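Aminotransferase AspB (Helicobacter pylori 26695, PDB 3EZS) probably acts as a pyridoxal 5'-phosphate-dependent transaminase of the class I and II aminotransferase family. Local coordinates at residues 170-176 and 205-209; 289-293 and 305-311. One frame throughout, in Å; residues are numbered along the deposited sequence.

In the fold
The contacts follow in series along the chain, neither nested nor crossed, contact 1 in the large mixed-sheet part and contact 2 at the small antiparallel sheet, as in fold type I aminotransferases. Contact 1 closes first: residues 170-176, leading into helix 173-186, meet residues 205-209, leading into helix 208-214, so the 28 residues between them, including strand 189-193, form the closed loop. Contact 2 closes a shorter excursion of 11 residues, where helix 280-299 ends and the chain returns as 305-311 to enter strand 311-315. The contact centres lie 18 Å apart, yet Y308 joins them: its CG is 3.2 Å from T170 OG1 and its CD1 3.7 Å from P205 CB.

Contact 1: 170-176 and 205-209; sequences TLSLEEL and PPSLL
A single water bridges the two segments, donating to L171 O (2.8 Å) and P206 O (2.9 Å); the other approaches are van der Waals, carbon to carbon or to backbone atoms. Extended residues 170-172 turn helical at L173, and extended P205-S207 lead into a helix near L208. The CA register pairs T170 with P205 (7.0 Å), L173 with P206 (6.1 Å) and L176 with L208 (5.9 Å). P206 is the wedge: its CG lies 3.6 Å from L171 O, its CB 3.9 Å from L173 CD1 (L173 chi1 t, chi2 p). L176 (m, t) places CD1 4.0 Å from P206 CG and CB 3.9 Å from L208 CD1 (L208 t, p). S172 and E175 form a capping box (E175 N to S172 OG 3.1 Å, S172 N to E175 OE1 2.9 Å); S207 OG, hydrogen-bonded to E194, accepts from L209 N (3.2 Å). Helix 173-186 is the beta-alpha-beta crossover between parallel strands 157-160 and 189-193; L173 and L176 also pack on helix 208-214, and L208 on strand 223-228.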
ATOM      1  N   THR A 170       9.781  25.154 -12.486  1.00 38.62           N
ATOM      2  CA  THR A 170       8.883  25.462 -11.380  1.00 38.83           C
ATOM      3  C   THR A 170       7.916  26.571 -11.806  1.00 38.62           C
ATOM      4  O   THR A 170       8.325  27.623 -12.273  1.00 40.09           O
ATOM      5  CB  THR A 170       9.698  25.848 -10.103  1.00 38.82           C
ATOM      6  OG1 THR A 170      10.425  24.698  -9.668  1.00 40.40           O
ATOM      7  CG2 THR A 170       8.812  26.305  -8.939  1.00 38.16           C
ATOM      8  N   LEU A 171       6.634  26.312 -11.647  1.00 38.44           N
ATOM      9  CA  LEU A 171       5.597  27.259 -12.016  1.00 39.17           C
ATOM     10  C   LEU A 171       5.460  28.339 -10.950  1.00 39.42           C
ATOM     11  O   LEU A 171       5.483  28.052  -9.747  1.00 39.43           O
ATOM     12  CB  LEU A 171       4.270  26.532 -12.181  1.00 38.71           C
ATOM     13  CG  LEU A 171       4.180  25.447 -13.275  1.00 41.18           C
ATOM     14  CD1 LEU A 171       2.808  24.803 -13.240  1.00 43.50           C
ATOM     15  CD2 LEU A 171       4.468  26.006 -14.665  1.00 38.83           C
ATOM     16  N   SER A 172       5.319  29.578 -11.400  1.00 38.74           N
ATOM     17  CA  SER A 172       5.166  30.712 -10.515  1.00 39.76           C
ATOM     18  C   SER A 172       3.760  30.732  -9.921  1.00 41.06           C
ATOM     19  O   SER A 172       2.870  30.005 -10.354  1.00 40.31           O
ATOM     20  CB  SER A 172       5.390  32.003 -11.300  1.00 39.78           C
ATOM     21  OG  SER A 172       4.311  32.224 -12.200  1.00 39.91           O
ATOM     22  N   LEU A 173       3.564  31.599  -8.937  1.00 43.17           N
ATOM     23  CA  LEU A 173       2.267  31.762  -8.307  1.00 44.28           C
ATOM     24  C   LEU A 173       1.249  32.136  -9.381  1.00 43.86           C
ATOM     25  O   LEU A 173       0.150  31.576  -9.437  1.00 44.47           O
ATOM     26  CB  LEU A 173       2.350  32.855  -7.230  1.00 44.78           C
ATOM     27  CG  LEU A 173       1.323  32.908  -6.103  1.00 49.59           C
ATOM     28  CD1 LEU A 173       1.197  31.570  -5.381  1.00 46.31           C
ATOM     29  CD2 LEU A 173       1.709  34.000  -5.119  1.00 48.48           C
ATOM     30  N   GLU A 174       1.644  33.038 -10.273  1.00 42.37           N
ATOM     31  CA  GLU A 174       0.760  33.523 -11.330  1.00 43.26           C
ATOM     32  C   GLU A 174       0.389  32.424 -12.321  1.00 42.52           C
ATOM     33  O   GLU A 174      -0.743  32.356 -12.787  1.00 43.95           O
ATOM     34  CB  GLU A 174       1.388  34.720 -12.074  1.00 45.19           C
ATOM     35  CG  GLU A 174       1.556  36.007 -11.250  1.00 47.85           C
ATOM     36  CD  GLU A 174       2.727  36.005 -10.234  1.00 57.21           C
ATOM     37  OE1 GLU A 174       3.591  35.084 -10.230  1.00 50.76           O
ATOM     38  OE2 GLU A 174       2.780  36.961  -9.426  1.00 67.35           O
ATOM     39  N   GLU A 175       1.354  31.576 -12.649  1.00 41.86           N
ATOM     40  CA  GLU A 175       1.124  30.439 -13.543  1.00 41.44           C
ATOM     41  C   GLU A 175       0.153  29.463 -12.908  1.00 41.07           C
ATOM     42  O   GLU A 175      -0.760  28.984 -13.574  1.00 43.02           O
ATOM     43  CB  GLU A 175       2.450  29.738 -13.904  1.00 38.59           C
ATOM     44  CG  GLU A 175       3.294  30.600 -14.807  1.00 42.23           C
ATOM     45  CD  GLU A 175       4.631  30.016 -15.188  1.00 41.95           C
ATOM     46  OE1 GLU A 175       5.469  29.693 -14.316  1.00 40.14           O
ATOM     47  OE2 GLU A 175       4.878  29.966 -16.399  1.00 42.19           O
ATOM     48  N   LEU A 176       0.353  29.174 -11.623  1.00 41.31           N
ATOM     49  CA  LEU A 176      -0.525  28.250 -10.886  1.00 40.84           C
ATOM     50  C   LEU A 176      -1.941  28.806 -10.793  1.00 39.39           C
ATOM     51  O   LEU A 176      -2.909  28.056 -10.870  1.00 40.60           O
ATOM     52  CB  LEU A 176       0.037  27.934  -9.487  1.00 40.75           C
ATOM     53  CG  LEU A 176       1.384  27.156  -9.384  1.00 41.71           C
ATOM     54  CD1 LEU A 176       1.940  27.179  -7.973  1.00 39.91           C
ATOM     55  CD2 LEU A 176       1.271  25.727  -9.860  1.00 38.77           C
ATOM     56  N   PRO A 205       9.650  27.415  -3.583  1.00 42.62           N
ATOM     57  CA  PRO A 205       8.607  27.389  -4.613  1.00 41.59           C
ATOM     58  C   PRO A 205       7.186  27.454  -4.021  1.00 42.70           C
ATOM     59  O   PRO A 205       6.946  26.999  -2.905  1.00 39.68           O
ATOM     60  CB  PRO A 205       8.824  26.039  -5.285  1.00 41.10           C
ATOM     61  CG  PRO A 205       9.377  25.182  -4.187  1.00 43.74           C
ATOM     62  CD  PRO A 205      10.315  26.102  -3.451  1.00 43.76           C
ATOM     63  N   PRO A 206       6.234  28.021  -4.767  1.00 42.77           N
ATOM     64  CA  PRO A 206       4.896  28.093  -4.210  1.00 41.12           C
ATOM     65  C   PRO A 206       4.083  26.807  -4.366  1.00 41.54           C
ATOM     66  O   PRO A 206       4.278  26.044  -5.329  1.00 40.23           O
ATOM     67  CB  PRO A 206       4.259  29.208  -5.016  1.00 43.39           C
ATOM     68  CG  PRO A 206       4.968  29.188  -6.339  1.00 45.47           C
ATOM     69  CD  PRO A 206       6.328  28.625  -6.105  1.00 42.74           C
ATOM     70  N   SER A 207       3.201  26.546  -3.401  1.00 41.00           N
ATOM     71  CA  SER A 207       2.259  25.428  -3.526  1.00 40.42           C
ATOM     72  C   SER A 207       1.077  25.879  -4.375  1.00 40.37           C
ATOM     73  O   SER A 207       0.717  27.042  -4.382  1.00 39.16           O
ATOM     74  CB  SER A 207       1.718  24.990  -2.176  1.00 39.26           C
ATOM     75  OG  SER A 207       0.703  24.015  -2.326  1.00 37.19           O
ATOM     76  N   LEU A 208       0.475  24.936  -5.080  1.00 42.11           N
ATOM     77  CA  LEU A 208      -0.734  25.186  -5.861  1.00 41.56           C
ATOM     78  C   LEU A 208      -1.910  25.627  -4.954  1.00 41.35           C
ATOM     79  O   LEU A 208      -2.847  26.297  -5.418  1.00 42.58           O
ATOM     80  CB  LEU A 208      -1.084  23.910  -6.675  1.00 41.30           C
ATOM     81  CG  LEU A 208      -2.343  23.844  -7.545  1.00 43.96           C
ATOM     82  CD1 LEU A 208      -2.385  24.976  -8.603  1.00 36.60           C
ATOM     83  CD2 LEU A 208      -2.472  22.459  -8.217  1.00 37.60           C
ATOM     84  N   LEU A 209      -1.891  25.239  -3.673  1.00 41.52           N
ATOM     85  CA  LEU A 209      -2.956  25.680  -2.743  1.00 40.95           C
ATOM     86  C   LEU A 209      -2.823  27.169  -2.400  1.00 39.74           C
ATOM     87  O   LEU A 209      -3.826  27.832  -2.034  1.00 38.54           O
ATOM     88  CB  LEU A 209      -3.044  24.811  -1.477  1.00 40.28           C
ATOM     89  CG  LEU A 209      -3.315  23.303  -1.640  1.00 43.31           C
ATOM     90  CD1 LEU A 209      -3.746  22.678  -0.300  1.00 32.55           C
ATOM     91  CD2 LEU A 209      -4.377  23.025  -2.699  1.00 28.93           C
TER
HETATM   92  O   HOH W   1       5.393  25.879  -7.962  1.00 34.42           O

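Contact 2: 289-293 and 305-311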
ATOM      1  N   TYR A 289      21.760  20.437  -1.286  1.00 39.77           N
ATOM      2  CA  TYR A 289      21.208  20.476  -2.637  1.00 41.51           C
ATOM      3  C   TYR A 289      21.281  21.887  -3.232  1.00 41.36           C
ATOM      4  O   TYR A 289      21.451  22.027  -4.435  1.00 41.28           O
ATOM      5  CB  TYR A 289      19.771  19.966  -2.686  1.00 42.51           C
ATOM      6  CG  TYR A 289      19.585  18.540  -2.202  1.00 43.17           C
ATOM      7  CD1 TYR A 289      20.311  17.497  -2.750  1.00 44.28           C
ATOM      8  CD2 TYR A 289      18.650  18.241  -1.214  1.00 49.08           C
ATOM      9  CE1 TYR A 289      20.136  16.179  -2.305  1.00 47.96           C
ATOM     10  CE2 TYR A 289      18.462  16.940  -0.766  1.00 50.25           C
ATOM     11  CZ  TYR A 289      19.206  15.917  -1.313  1.00 45.40           C
ATOM     12  OH  TYR A 289      19.003  14.643  -0.869  1.00 43.88           O
ATOM     13  N   ALA A 290      21.158  22.915  -2.388  1.00 40.69           N
ATOM     14  CA  ALA A 290      21.280  24.308  -2.819  1.00 40.01           C
ATOM     15  C   ALA A 290      22.660  24.528  -3.388  1.00 40.19           C
ATOM     16  O   ALA A 290      22.792  25.064  -4.490  1.00 41.05           O
ATOM     17  CB  ALA A 290      21.052  25.262  -1.654  1.00 38.10           C
ATOM     18  N   ASN A 291      23.674  24.102  -2.635  1.00 39.85           N
ATOM     19  CA  ASN A 291      25.078  24.212  -3.065  1.00 40.22           C
ATOM     20  C   ASN A 291      25.443  23.344  -4.259  1.00 39.87           C
ATOM     21  O   ASN A 291      26.346  23.707  -5.024  1.00 40.39           O
ATOM     22  CB  ASN A 291      26.028  23.947  -1.901  1.00 40.49           C
ATOM     23  CG  ASN A 291      25.986  25.053  -0.846  1.00 44.52           C
ATOM     24  OD1 ASN A 291      25.749  26.218  -1.169  1.00 43.52           O
ATOM     25  ND2 ASN A 291      26.264  24.698   0.407  1.00 39.75           N
ATOM     26  N   ASN A 292      24.762  22.209  -4.426  1.00 38.81           N
ATOM     27  CA  ASN A 292      24.985  21.358  -5.609  1.00 38.13           C
ATOM     28  C   ASN A 292      24.554  22.087  -6.880  1.00 37.91           C
ATOM     29  O   ASN A 292      25.310  22.131  -7.849  1.00 35.29           O
ATOM     30  CB  ASN A 292      24.262  20.003  -5.488  1.00 37.23           C
ATOM     31  CG  ASN A 292      24.828  19.131  -4.385  1.00 38.95           C
ATOM     32  OD1 ASN A 292      25.873  19.448  -3.819  1.00 42.47           O
ATOM     33  ND2 ASN A 292      24.154  18.019  -4.085  1.00 37.92           N
ATOM     34  N   LEU A 293      23.354  22.680  -6.861  1.00 35.95           N
ATOM     35  CA  LEU A 293      22.844  23.441  -8.011  1.00 37.01           C
ATOM     36  C   LEU A 293      23.735  24.641  -8.340  1.00 37.55           C
ATOM     37  O   LEU A 293      23.974  24.925  -9.513  1.00 38.16           O
ATOM     38  CB  LEU A 293      21.412  23.953  -7.763  1.00 37.17           C
ATOM     39  CG  LEU A 293      20.242  22.990  -7.616  1.00 41.22           C
ATOM     40  CD1 LEU A 293      18.930  23.763  -7.333  1.00 43.61           C
ATOM     41  CD2 LEU A 293      20.096  22.110  -8.864  1.00 34.86           C
ATOM     42  N   ILE A 305      19.940  26.162 -15.407  1.00 44.43           N
ATOM     43  CA  ILE A 305      19.683  25.297 -14.249  1.00 43.49           C
ATOM     44  C   ILE A 305      18.726  26.071 -13.333  1.00 43.26           C
ATOM     45  O   ILE A 305      19.112  27.093 -12.745  1.00 41.71           O
ATOM     46  CB  ILE A 305      20.994  24.897 -13.507  1.00 44.36           C
ATOM     47  CG1 ILE A 305      21.964  24.200 -14.479  1.00 43.77           C
ATOM     48  CG2 ILE A 305      20.697  23.979 -12.310  1.00 39.79           C
ATOM     49  CD1 ILE A 305      23.294  23.847 -13.863  1.00 42.72           C
ATOM     50  N   TYR A 306      17.472  25.628 -13.262  1.00 41.69           N
ATOM     51  CA  TYR A 306      16.500  26.281 -12.386  1.00 41.36           C
ATOM     52  C   TYR A 306      16.892  26.039 -10.930  1.00 40.61           C
ATOM     53  O   TYR A 306      17.383  24.962 -10.602  1.00 43.42           O
ATOM     54  CB  TYR A 306      15.085  25.751 -12.641  1.00 42.45           C
ATOM     55  CG  TYR A 306      14.525  26.092 -14.021  1.00 42.35           C
ATOM     56  CD1 TYR A 306      14.261  27.413 -14.388  1.00 45.62           C
ATOM     57  CD2 TYR A 306      14.222  25.085 -14.937  1.00 45.22           C
ATOM     58  CE1 TYR A 306      13.744  27.712 -15.641  1.00 46.71           C
ATOM     59  CE2 TYR A 306      13.699  25.372 -16.179  1.00 43.12           C
ATOM     60  CZ  TYR A 306      13.466  26.676 -16.526  1.00 44.25           C
ATOM     61  OH  TYR A 306      12.955  26.929 -17.758  1.00 49.11           O
ATOM     62  N   PRO A 307      16.673  27.021 -10.039  1.00 41.64           N
ATOM     63  CA  PRO A 307      17.045  26.856  -8.621  1.00 40.65           C
ATOM     64  C   PRO A 307      16.065  26.021  -7.758  1.00 40.24           C
ATOM     65  O   PRO A 307      15.773  26.384  -6.613  1.00 38.74           O
ATOM     66  CB  PRO A 307      17.146  28.307  -8.127  1.00 41.37           C
ATOM     67  CG  PRO A 307      16.119  29.043  -8.943  1.00 43.69           C
ATOM     68  CD  PRO A 307      16.059  28.340 -10.298  1.00 41.74           C
ATOM     69  N   TYR A 308      15.609  24.890  -8.300  1.00 38.70           N
ATOM     70  CA  TYR A 308      14.645  24.017  -7.651  1.00 39.82           C
ATOM     71  C   TYR A 308      14.977  22.586  -8.101  1.00 39.71           C
ATOM     72  O   TYR A 308      15.538  22.376  -9.194  1.00 39.95           O
ATOM     73  CB  TYR A 308      13.180  24.367  -8.049  1.00 38.18           C
ATOM     74  CG  TYR A 308      12.806  25.822  -7.905  1.00 41.24           C
ATOM     75  CD1 TYR A 308      12.277  26.310  -6.713  1.00 44.49           C
ATOM     76  CD2 TYR A 308      12.975  26.719  -8.967  1.00 46.18           C
ATOM     77  CE1 TYR A 308      11.950  27.667  -6.563  1.00 41.96           C
ATOM     78  CE2 TYR A 308      12.625  28.088  -8.840  1.00 44.20           C
ATOM     79  CZ  TYR A 308      12.118  28.547  -7.632  1.00 42.65           C
ATOM     80  OH  TYR A 308      11.783  29.877  -7.476  1.00 42.46           O
ATOM     81  N   SER A 309      14.580  21.623  -7.266  1.00 38.03           N
ATOM     82  CA  SER A 309      14.833  20.187  -7.450  1.00 38.96           C
ATOM     83  C   SER A 309      16.337  19.987  -7.257  1.00 38.45           C
ATOM     84  O   SER A 309      17.034  20.931  -6.942  1.00 37.29           O
ATOM     85  CB  SER A 309      14.369  19.655  -8.827  1.00 39.78           C
ATOM     86  OG  SER A 309      15.385  19.744  -9.838  1.00 40.71           O
ATOM     87  N   PHE A 310      16.814  18.759  -7.405  1.00 38.20           N
ATOM     88  CA  PHE A 310      18.244  18.493  -7.364  1.00 37.57           C
ATOM     89  C   PHE A 310      18.762  17.928  -8.710  1.00 38.39           C
ATOM     90  O   PHE A 310      19.812  17.262  -8.764  1.00 38.29           O
ATOM     91  CB  PHE A 310      18.636  17.625  -6.153  1.00 40.56           C
ATOM     92  CG  PHE A 310      17.856  16.333  -5.984  1.00 36.82           C
ATOM     93  CD1 PHE A 310      17.742  15.403  -6.999  1.00 40.28           C
ATOM     94  CD2 PHE A 310      17.343  16.000  -4.736  1.00 44.03           C
ATOM     95  CE1 PHE A 310      17.071  14.208  -6.801  1.00 42.91           C
ATOM     96  CE2 PHE A 310      16.677  14.799  -4.537  1.00 41.58           C
ATOM     97  CZ  PHE A 310      16.545  13.909  -5.575  1.00 41.52           C
ATOM     98  N   TYR A 311      18.042  18.225  -9.798  1.00 37.18           N
ATOM     99  CA  TYR A 311      18.421  17.764 -11.129  1.00 38.13           C
ATOM    100  C   TYR A 311      19.091  18.831 -11.994  1.00 39.00           C
ATOM    101  O   TYR A 311      18.961  20.037 -11.737  1.00 38.93           O
ATOM    102  CB  TYR A 311      17.209  17.230 -11.906  1.00 39.74           C
ATOM    103  CG  TYR A 311      16.482  16.119 -11.198  1.00 40.69           C
ATOM    104  CD1 TYR A 311      17.072  14.872 -11.037  1.00 44.78           C
ATOM    105  CD2 TYR A 311      15.215  16.320 -10.663  1.00 45.23           C
ATOM    106  CE1 TYR A 311      16.415  13.854 -10.357  1.00 43.79           C
ATOM    107  CE2 TYR A 311      14.553  15.307  -9.988  1.00 40.71           C
ATOM    108  CZ  TYR A 311      15.169  14.082  -9.826  1.00 40.17           C
ATOM    109  OH  TYR A 311      14.518  13.068  -9.146  1.00 43.07           O
TER
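An ST turn shapes the loop that packs back on helix 280-299: S309 OG accepts from Y311 N at 3.1 Å (N-H...O angle 168°) and donates to Y308 O at 2.7 Å. S309 has positive phi (69°), and its CA-to-CB bond points away from the helix. L293 is the main insertion, with 128 Å² of its area covered. Its m, t rotamer sends both methyls into the curve of 305-311: L293 CD1 lies 3.4 Å from S309 O, 3.6 Å from Y308 N and 3.8 Å from Y306 O, while L293 CD2 approaches I305 CG2 (4.0 Å) and Y311 O (3.7 Å). One helical turn earlier, Y289 (chi1 -59°) meets F310 (chi1 52°, p). Their rings are oblique, with centroids 5.0 Å apart and planes at 43°. The CA-to-CB bonds of Y306, Y308 and Y311 point away from the helix; Y306 touches F143, Y308 touches T170, and the Y311 hydroxyl is hydrogen-bonded to that of Y196. Y311 starts strand 311-315, so the loop joins the helix to the small antiparallel sheet. In the aromatic pair, F310 CD2 sits over one face of the Y289 ring, 3.7 Å from Y289 CE1.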